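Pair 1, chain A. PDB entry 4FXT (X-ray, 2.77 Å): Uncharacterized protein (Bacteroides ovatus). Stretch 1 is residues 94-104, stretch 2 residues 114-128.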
# COMPACT_ATOMS: atom_id res chain seq x y z
N VAL A 94 -0.04 11.42 2.17
CA VAL A 94 -0.04 11.13 0.75
C VAL A 94 -1.50 11.26 0.28
O VAL A 94 -2.42 11.30 1.12
CB VAL A 94 0.60 9.77 0.38
CG1 VAL A 94 2.08 9.74 0.76
CG2 VAL A 94 -0.16 8.58 0.98
N THR A 95 -1.71 11.36 -1.05
CA THR A 95 -3.05 11.44 -1.61
C THR A 95 -3.10 10.35 -2.74
O THR A 95 -2.64 10.58 -3.86
CB THR A 95 -3.44 12.89 -2.07
OG1 THR A 95 -2.69 13.28 -3.22
CG2 THR A 95 -3.31 13.94 -0.94
N PRO A 96 -3.59 9.12 -2.40
CA PRO A 96 -3.70 8.06 -3.41
C PRO A 96 -4.69 8.43 -4.53
O PRO A 96 -5.55 9.29 -4.32
CB PRO A 96 -4.21 6.84 -2.62
CG PRO A 96 -4.27 7.25 -1.21
CD PRO A 96 -4.20 8.71 -1.12
N TYR A 97 -4.55 7.79 -5.71
CA TYR A 97 -5.47 8.09 -6.81
C TYR A 97 -6.81 7.42 -6.47
O TYR A 97 -7.87 8.06 -6.48
CB TYR A 97 -4.89 7.64 -8.15
CG TYR A 97 -3.58 8.34 -8.46
CD1 TYR A 97 -3.57 9.66 -8.89
CD2 TYR A 97 -2.36 7.68 -8.34
CE1 TYR A 97 -2.37 10.33 -9.15
CE2 TYR A 97 -1.16 8.33 -8.62
CZ TYR A 97 -1.17 9.65 -9.03
OH TYR A 97 -0.01 10.33 -9.34
N PHE A 98 -6.71 6.17 -6.04
CA PHE A 98 -7.76 5.33 -5.52
C PHE A 98 -7.32 4.76 -4.20
O PHE A 98 -6.12 4.45 -4.03
CB PHE A 98 -8.12 4.22 -6.53
CG PHE A 98 -8.82 4.68 -7.78
CD1 PHE A 98 -8.09 5.08 -8.89
CD2 PHE A 98 -10.20 4.69 -7.86
CE1 PHE A 98 -8.74 5.50 -10.06
CE2 PHE A 98 -10.85 5.08 -9.03
CZ PHE A 98 -10.11 5.50 -10.12
N PHE A 99 -8.25 4.66 -3.23
CA PHE A 99 -7.91 4.15 -1.90
C PHE A 99 -8.80 2.95 -1.56
O PHE A 99 -9.99 2.95 -1.87
CB PHE A 99 -8.04 5.27 -0.86
CG PHE A 99 -7.73 4.88 0.58
CD1 PHE A 99 -6.43 4.55 0.96
CD2 PHE A 99 -8.71 4.91 1.55
CE1 PHE A 99 -6.13 4.20 2.29
CE2 PHE A 99 -8.42 4.58 2.88
CZ PHE A 99 -7.13 4.23 3.24
N VAL A 100 -8.19 1.91 -0.95
CA VAL A 100 -8.92 0.70 -0.53
C VAL A 100 -9.10 0.73 0.99
O VAL A 100 -8.09 0.76 1.71
CB VAL A 100 -8.24 -0.63 -0.98
CG1 VAL A 100 -9.20 -1.81 -0.80
CG2 VAL A 100 -7.78 -0.56 -2.43
N ARG A 101 -10.36 0.72 1.48
CA ARG A 101 -10.61 0.62 2.96
C ARG A 101 -11.68 -0.44 3.34
O ARG A 101 -12.38 -1.01 2.49
CB ARG A 101 -11.05 1.96 3.58
CG ARG A 101 -12.52 2.35 3.29
CD ARG A 101 -12.81 3.70 3.89
NE ARG A 101 -12.11 4.78 3.19
CZ ARG A 101 -11.70 5.90 3.76
NH1 ARG A 101 -11.83 6.08 5.07
NH2 ARG A 101 -11.11 6.85 3.03
N ASN A 102 -11.80 -0.65 4.66
CA ASN A 102 -12.78 -1.50 5.35
C ASN A 102 -12.81 -2.88 4.67
O ASN A 102 -13.85 -3.38 4.23
CB ASN A 102 -14.14 -0.82 5.33
CG ASN A 102 -14.11 0.66 5.78
OD1 ASN A 102 -13.11 1.19 6.31
ND2 ASN A 102 -15.17 1.40 5.48
N VAL A 103 -11.63 -3.50 4.63
CA VAL A 103 -11.36 -4.77 3.97
C VAL A 103 -11.39 -5.92 4.98
O VAL A 103 -10.76 -5.85 6.02
CB VAL A 103 -9.99 -4.68 3.25
CG1 VAL A 103 -9.66 -5.99 2.57
CG2 VAL A 103 -10.00 -3.55 2.23
N SER A 104 -12.14 -6.97 4.65
CA SER A 104 -12.32 -8.18 5.45
C SER A 104 -12.37 -9.39 4.55
O SER A 104 -12.81 -9.30 3.41
CB SER A 104 -13.57 -8.10 6.31
OG SER A 104 -14.70 -7.84 5.51
N ALA A 114 -14.09 -11.86 -0.14
CA ALA A 114 -13.50 -10.56 0.10
C ALA A 114 -14.56 -9.47 0.09
O ALA A 114 -15.37 -9.41 -0.83
CB ALA A 114 -12.45 -10.26 -0.96
N ARG A 115 -14.57 -8.63 1.15
CA ARG A 115 -15.44 -7.46 1.28
C ARG A 115 -14.54 -6.24 1.38
O ARG A 115 -13.55 -6.25 2.11
CB ARG A 115 -16.41 -7.59 2.45
CG ARG A 115 -17.30 -8.80 2.29
CD ARG A 115 -18.23 -9.02 3.45
NE ARG A 115 -18.74 -10.39 3.45
CZ ARG A 115 -19.83 -10.79 2.82
NH1 ARG A 115 -20.56 -9.92 2.12
NH2 ARG A 115 -20.21 -12.06 2.88
N PHE A 116 -14.82 -5.22 0.56
CA PHE A 116 -13.96 -4.05 0.45
C PHE A 116 -14.70 -2.82 -0.10
O PHE A 116 -15.69 -2.95 -0.83
CB PHE A 116 -12.77 -4.38 -0.48
CG PHE A 116 -13.19 -4.93 -1.82
CD1 PHE A 116 -13.45 -6.29 -1.98
CD2 PHE A 116 -13.37 -4.08 -2.91
CE1 PHE A 116 -13.89 -6.79 -3.22
CE2 PHE A 116 -13.78 -4.59 -4.15
CZ PHE A 116 -14.03 -5.94 -4.30
N THR A 117 -14.16 -1.64 0.21
CA THR A 117 -14.66 -0.36 -0.26
C THR A 117 -13.53 0.34 -1.01
O THR A 117 -12.35 0.21 -0.64
CB THR A 117 -15.18 0.43 0.94
OG1 THR A 117 -16.11 -0.39 1.66
CG2 THR A 117 -15.82 1.77 0.53
N ILE A 118 -13.89 1.05 -2.09
CA ILE A 118 -12.93 1.75 -2.97
C ILE A 118 -13.37 3.17 -3.15
O ILE A 118 -14.54 3.43 -3.46
CB ILE A 118 -12.75 1.05 -4.34
CG1 ILE A 118 -12.29 -0.43 -4.15
CG2 ILE A 118 -11.79 1.83 -5.25
CD1 ILE A 118 -12.24 -1.26 -5.39
N ASN A 119 -12.44 4.12 -2.96
CA ASN A 119 -12.69 5.55 -3.13
C ASN A 119 -11.88 6.12 -4.27
O ASN A 119 -10.73 5.73 -4.45
CB ASN A 119 -12.34 6.30 -1.84
CG ASN A 119 -13.06 5.83 -0.58
OD1 ASN A 119 -12.41 5.53 0.46
ND2 ASN A 119 -14.39 5.67 -0.65
N LYS A 120 -12.47 7.02 -5.06
CA LYS A 120 -11.73 7.74 -6.11
C LYS A 120 -11.36 9.06 -5.48
O LYS A 120 -12.25 9.90 -5.24
CB LYS A 120 -12.53 7.86 -7.42
CG LYS A 120 -11.80 8.58 -8.56
CD LYS A 120 -12.68 8.62 -9.79
CE LYS A 120 -12.09 9.43 -10.88
NZ LYS A 120 -12.94 9.38 -12.10
N VAL A 121 -10.08 9.18 -5.04
CA VAL A 121 -9.58 10.34 -4.30
C VAL A 121 -9.17 11.47 -5.30
O VAL A 121 -9.52 12.63 -5.06
CB VAL A 121 -8.42 9.91 -3.38
CG1 VAL A 121 -7.89 11.08 -2.55
CG2 VAL A 121 -8.84 8.76 -2.47
N VAL A 122 -8.46 11.12 -6.41
CA VAL A 122 -8.02 12.04 -7.49
C VAL A 122 -9.04 11.94 -8.63
O VAL A 122 -9.08 10.92 -9.32
CB VAL A 122 -6.59 11.73 -7.96
CG1 VAL A 122 -6.17 12.67 -9.09
CG2 VAL A 122 -5.60 11.79 -6.80
N ALA A 123 -9.88 13.00 -8.81
CA ALA A 123 -10.99 13.05 -9.78
C ALA A 123 -10.51 12.83 -11.24
O ALA A 123 -11.25 12.29 -12.08
CB ALA A 123 -11.71 14.38 -9.67
N ASN A 124 -9.30 13.30 -11.51
CA ASN A 124 -8.56 13.23 -12.76
C ASN A 124 -8.24 11.76 -13.17
O ASN A 124 -8.22 11.46 -14.36
CB ASN A 124 -7.26 14.02 -12.54
CG ASN A 124 -6.24 13.92 -13.62
OD1 ASN A 124 -6.56 14.07 -14.81
ND2 ASN A 124 -4.97 13.74 -13.22
N ALA A 125 -7.95 10.88 -12.17
CA ALA A 125 -7.53 9.48 -12.34
C ALA A 125 -8.65 8.60 -12.87
O ALA A 125 -9.82 8.85 -12.61
CB ALA A 125 -7.05 8.91 -11.01
N ASN A 126 -8.26 7.51 -13.57
CA ASN A 126 -9.18 6.54 -14.15
C ASN A 126 -8.74 5.16 -13.75
O ASN A 126 -7.56 4.82 -13.79
CB ASN A 126 -9.24 6.70 -15.66
CG ASN A 126 -9.78 8.04 -16.10
OD1 ASN A 126 -9.13 8.76 -16.84
ND2 ASN A 126 -10.95 8.44 -15.59
N MSE A 127 -9.72 4.36 -13.33
CA MSE A 127 -9.54 3.00 -12.80
C MSE A 127 -9.18 2.04 -13.94
O MSE A 127 -9.85 2.06 -14.98
CB MSE A 127 -10.84 2.59 -12.10
CG MSE A 127 -10.94 1.15 -11.70
SE MSE A 127 -12.35 0.77 -10.38
CE MSE A 127 -13.99 1.75 -11.09
N GLU A 128 -8.09 1.24 -13.74
CA GLU A 128 -7.63 0.24 -14.75
C GLU A 128 -8.07 -1.15 -14.38
O GLU A 128 -8.50 -1.91 -15.26
CB GLU A 128 -6.12 0.22 -14.97
CG GLU A 128 -5.53 1.44 -15.69
CD GLU A 128 -4.06 1.29 -16.04
OE1 GLU A 128 -3.48 0.23 -15.70
OE2 GLU A 128 -3.50 2.20 -16.70
O HOH W 1 -17.34 1.59 3.29
O HOH W 2 -16.13 -2.69 3.07

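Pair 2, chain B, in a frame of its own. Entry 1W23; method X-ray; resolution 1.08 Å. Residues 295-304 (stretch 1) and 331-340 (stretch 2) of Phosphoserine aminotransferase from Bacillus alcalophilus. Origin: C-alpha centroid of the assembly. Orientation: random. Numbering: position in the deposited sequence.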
# COMPACT_ATOMS: atom_id res chain seq x y z
N SER B 295 5.55 -26.62 -10.15
CA SER B 295 5.56 -25.73 -9.02
C SER B 295 5.03 -26.42 -7.77
O SER B 295 4.07 -27.18 -7.78
CB SER B 295 4.66 -24.53 -9.35
OG SER B 295 4.50 -23.67 -8.21
N LEU B 296 5.65 -26.09 -6.63
CA LEU B 296 5.17 -26.46 -5.30
C LEU B 296 4.12 -25.51 -4.76
O LEU B 296 3.54 -25.78 -3.71
CB LEU B 296 6.36 -26.58 -4.34
CG LEU B 296 7.35 -27.68 -4.70
CD1 LEU B 296 8.58 -27.57 -3.80
CD2 LEU B 296 6.72 -29.06 -4.58
N MET B 297 3.90 -24.38 -5.44
CA MET B 297 3.04 -23.29 -4.99
C MET B 297 1.71 -23.16 -5.75
O MET B 297 0.71 -22.78 -5.15
CB MET B 297 3.83 -21.97 -5.10
CG MET B 297 5.02 -21.88 -4.18
SD MET B 297 4.66 -21.57 -2.43
CE MET B 297 4.76 -23.20 -1.68
N ASN B 298 1.73 -23.44 -7.07
CA ASN B 298 0.54 -23.33 -7.89
C ASN B 298 0.45 -24.55 -8.79
O ASN B 298 1.30 -24.74 -9.62
CB ASN B 298 0.53 -22.05 -8.76
CG ASN B 298 0.75 -20.79 -7.95
OD1 ASN B 298 1.90 -20.32 -7.86
ND2 ASN B 298 -0.30 -20.18 -7.40
N VAL B 299 -0.59 -25.38 -8.59
CA VAL B 299 -0.76 -26.62 -9.35
C VAL B 299 -1.82 -26.39 -10.41
O VAL B 299 -3.01 -26.19 -10.11
CB VAL B 299 -1.16 -27.79 -8.43
CG1 VAL B 299 -1.32 -29.04 -9.27
CG2 VAL B 299 -0.17 -27.99 -7.29
N THR B 300 -1.39 -26.40 -11.67
CA THR B 300 -2.27 -26.09 -12.80
C THR B 300 -2.65 -27.35 -13.56
O THR B 300 -1.79 -28.21 -13.87
CB THR B 300 -1.59 -25.05 -13.71
OG1 THR B 300 -0.31 -25.55 -14.07
CG2 THR B 300 -1.49 -23.69 -13.02
N PHE B 301 -3.95 -27.50 -13.89
CA PHE B 301 -4.37 -28.73 -14.55
C PHE B 301 -5.71 -28.47 -15.27
O PHE B 301 -6.42 -27.52 -14.99
CB PHE B 301 -4.50 -29.91 -13.61
CG PHE B 301 -5.48 -29.73 -12.46
CD1 PHE B 301 -6.77 -30.26 -12.57
CD2 PHE B 301 -5.15 -29.08 -11.30
CE1 PHE B 301 -7.70 -30.13 -11.55
CE2 PHE B 301 -6.08 -28.98 -10.25
CZ PHE B 301 -7.34 -29.51 -10.40
N ASN B 302 -6.00 -29.39 -16.20
CA ASN B 302 -7.26 -29.40 -16.95
C ASN B 302 -7.84 -30.81 -16.90
O ASN B 302 -7.10 -31.79 -16.79
CB ASN B 302 -7.05 -29.02 -18.44
CG ASN B 302 -6.84 -27.56 -18.66
OD1 ASN B 302 -7.85 -26.84 -18.86
ND2 ASN B 302 -5.60 -27.09 -18.63
N LEU B 303 -9.14 -30.91 -17.10
CA LEU B 303 -9.83 -32.16 -17.39
C LEU B 303 -9.81 -32.36 -18.91
O LEU B 303 -9.20 -31.59 -19.65
CB LEU B 303 -11.23 -32.15 -16.76
CG LEU B 303 -11.26 -32.33 -15.23
CD1 LEU B 303 -10.78 -31.11 -14.46
CD2 LEU B 303 -12.67 -32.72 -14.79
N ARG B 304 -10.45 -33.43 -19.43
CA ARG B 304 -10.31 -33.73 -20.85
C ARG B 304 -11.02 -32.77 -21.79
O ARG B 304 -10.73 -32.74 -23.00
CB ARG B 304 -10.81 -35.16 -21.16
CG ARG B 304 -9.82 -36.25 -20.78
CD ARG B 304 -10.20 -37.61 -21.39
NE ARG B 304 -9.10 -38.57 -21.21
CZ ARG B 304 -8.98 -39.38 -20.14
NH1 ARG B 304 -9.93 -39.42 -19.19
NH2 ARG B 304 -7.89 -40.13 -20.07
N GLY B 331 -7.51 -20.31 -18.37
CA GLY B 331 -8.53 -21.32 -18.13
C GLY B 331 -8.00 -22.46 -17.28
O GLY B 331 -7.04 -22.40 -16.56
N GLY B 332 -8.73 -23.61 -17.38
CA GLY B 332 -8.49 -24.76 -16.57
C GLY B 332 -8.63 -24.47 -15.08
O GLY B 332 -9.47 -23.67 -14.65
N CYS B 333 -7.81 -25.16 -14.28
CA CYS B 333 -7.89 -25.17 -12.84
C CYS B 333 -6.53 -24.78 -12.26
O CYS B 333 -5.48 -25.09 -12.87
CB CYS B 333 -8.28 -26.55 -12.30
SG CYS B 333 -9.77 -27.22 -13.08
N ARG B 334 -6.52 -24.18 -11.10
CA ARG B 334 -5.27 -23.82 -10.42
C ARG B 334 -5.51 -23.95 -8.93
O ARG B 334 -6.30 -23.23 -8.36
CB ARG B 334 -4.83 -22.40 -10.75
CG ARG B 334 -3.55 -21.99 -10.03
CD ARG B 334 -2.99 -20.67 -10.53
NE ARG B 334 -3.96 -19.58 -10.42
CZ ARG B 334 -3.65 -18.31 -10.64
NH1 ARG B 334 -2.43 -17.95 -10.96
NH2 ARG B 334 -4.64 -17.38 -10.55
N ALA B 335 -4.79 -24.91 -8.30
CA ALA B 335 -4.83 -25.08 -6.85
C ALA B 335 -3.59 -24.35 -6.28
O ALA B 335 -2.46 -24.83 -6.45
CB ALA B 335 -4.81 -26.55 -6.45
N SER B 336 -3.79 -23.20 -5.65
CA SER B 336 -2.69 -22.45 -5.03
C SER B 336 -2.53 -22.96 -3.61
O SER B 336 -3.47 -23.00 -2.84
CB SER B 336 -2.96 -20.96 -5.10
OG SER B 336 -3.02 -20.50 -6.44
N ILE B 337 -1.30 -23.42 -3.33
CA ILE B 337 -0.93 -24.15 -2.13
C ILE B 337 0.29 -23.52 -1.46
O ILE B 337 1.28 -24.13 -1.14
CB ILE B 337 -0.75 -25.66 -2.44
CG1 ILE B 337 0.20 -25.92 -3.61
CG2 ILE B 337 -2.10 -26.31 -2.66
CD1 ILE B 337 0.59 -27.40 -3.75
N TYR B 338 0.19 -22.20 -1.26
CA TYR B 338 1.19 -21.42 -0.56
C TYR B 338 1.41 -21.92 0.85
O TYR B 338 0.65 -22.77 1.35
CB TYR B 338 0.73 -19.95 -0.55
CG TYR B 338 0.48 -19.38 -1.93
CD1 TYR B 338 -0.72 -18.76 -2.23
CD2 TYR B 338 1.40 -19.42 -2.94
CE1 TYR B 338 -0.98 -18.22 -3.45
CE2 TYR B 338 1.17 -18.88 -4.17
CZ TYR B 338 -0.03 -18.26 -4.43
OH TYR B 338 -0.24 -17.74 -5.71
N ASN B 339 2.40 -21.38 1.53
CA ASN B 339 2.84 -21.90 2.84
C ASN B 339 1.68 -22.17 3.81
O ASN B 339 1.69 -23.21 4.47
CB ASN B 339 3.72 -20.86 3.51
CG ASN B 339 5.13 -20.72 2.95
OD1 ASN B 339 5.57 -21.50 2.12
ND2 ASN B 339 5.86 -19.72 3.45
N ALA B 340 0.74 -21.24 3.91
CA ALA B 340 -0.29 -21.35 4.95
C ALA B 340 -1.48 -22.22 4.58
O ALA B 340 -2.34 -22.45 5.44
CB ALA B 340 -0.76 -19.98 5.37

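The sharpest difference lies at the matched positions Phe A98 and Asn B298, whose CA atoms superpose to 0.6 Å. In pair 1 this site carries an aromatic ring that works by contact alone. Phe A98 (chi1 m) reaches along the other stretch, with CE2 3.6 Å from CB of Lys A120, CE1 3.9 Å from CB of Ala A125, and CZ 3.6 Å from CB of Met A127, a selenomethionine. In pair 2 the same m rotamer carries an amide, and the contact becomes polar: ND2 of Asn B298 donates to OG of Ser B336 at 2.9 Å and to OH of Tyr B338 at 3.0 Å, the second bond being the straighter (168° against 137°).

These substitutions sit on a common frame. Fourteen central residues superpose with an RMSD of 0.9 Å, and both pairs are antiparallel strands, with angles of 157° in pair 1 and 162° in pair 2. The register is also the same. Phe A99 faces Asn A119 as Val B299 faces Ala B335, and Arg A101 faces Thr A117 as Phe B301 faces Cys B333; each is a hydrogen-bonded pair. The first bridge shows how closely the ladders agree: N of Asn A119 donates to O of Phe A99 at 2.9 Å, and N of Ala B335 to O of Val B299 at 2.8 Å. Between these pairs, Val A100 with Ile A118 and Thr B300 with Arg B334 are non-hydrogen-bonded pairs.

On the face bearing Arg A101, Thr A117 and Asn A119, pair 1 uses a polar link. NE of Arg A101 donates to OD1 of Asn A119 at 2.8 Å, a diagonal bond that spans two bridges; NH2 adds a weak one to the same OD1 at 3.2 Å. The oxygen lies at the edge of the guanidinium, near its plane, where the N-H groups point. Pair 2 has Phe B301 and Ala B335 at these positions, so neither side chain can make this link. Instead the Phe B301 ring turns to its direct partner: CB of Cys B333 sits over one face, 3.7 Å from the centroid and 14° off the normal. Both solutions begin with chi1 p, at Arg A101 and Phe B301 alike. Polar and apolar roles are thus exchanged between the two faces.

One position beyond the bridged core keeps its character: Val A121 matches Ile B337. CG2 of Val A121 packs 3.9 Å from CB of Phe A99, and CD1 of Ile B337 packs 3.7 Å from CG2 of Val B299.

The other end differs in backbone as well. Phe A116 matches Gly B332, which has phi 59°; an ideal CB there would lie 2.6 Å from OD1 of Asn B302 and 3.0 Å from O of Phe B301, both clashes. In pair 1 the chain turns a corner at Asn A102, and a beta bulge shifts the register by one between Arg A101 and Ser A104; CB of Phe A116 packs 4.0 Å from CG2 of Val A103.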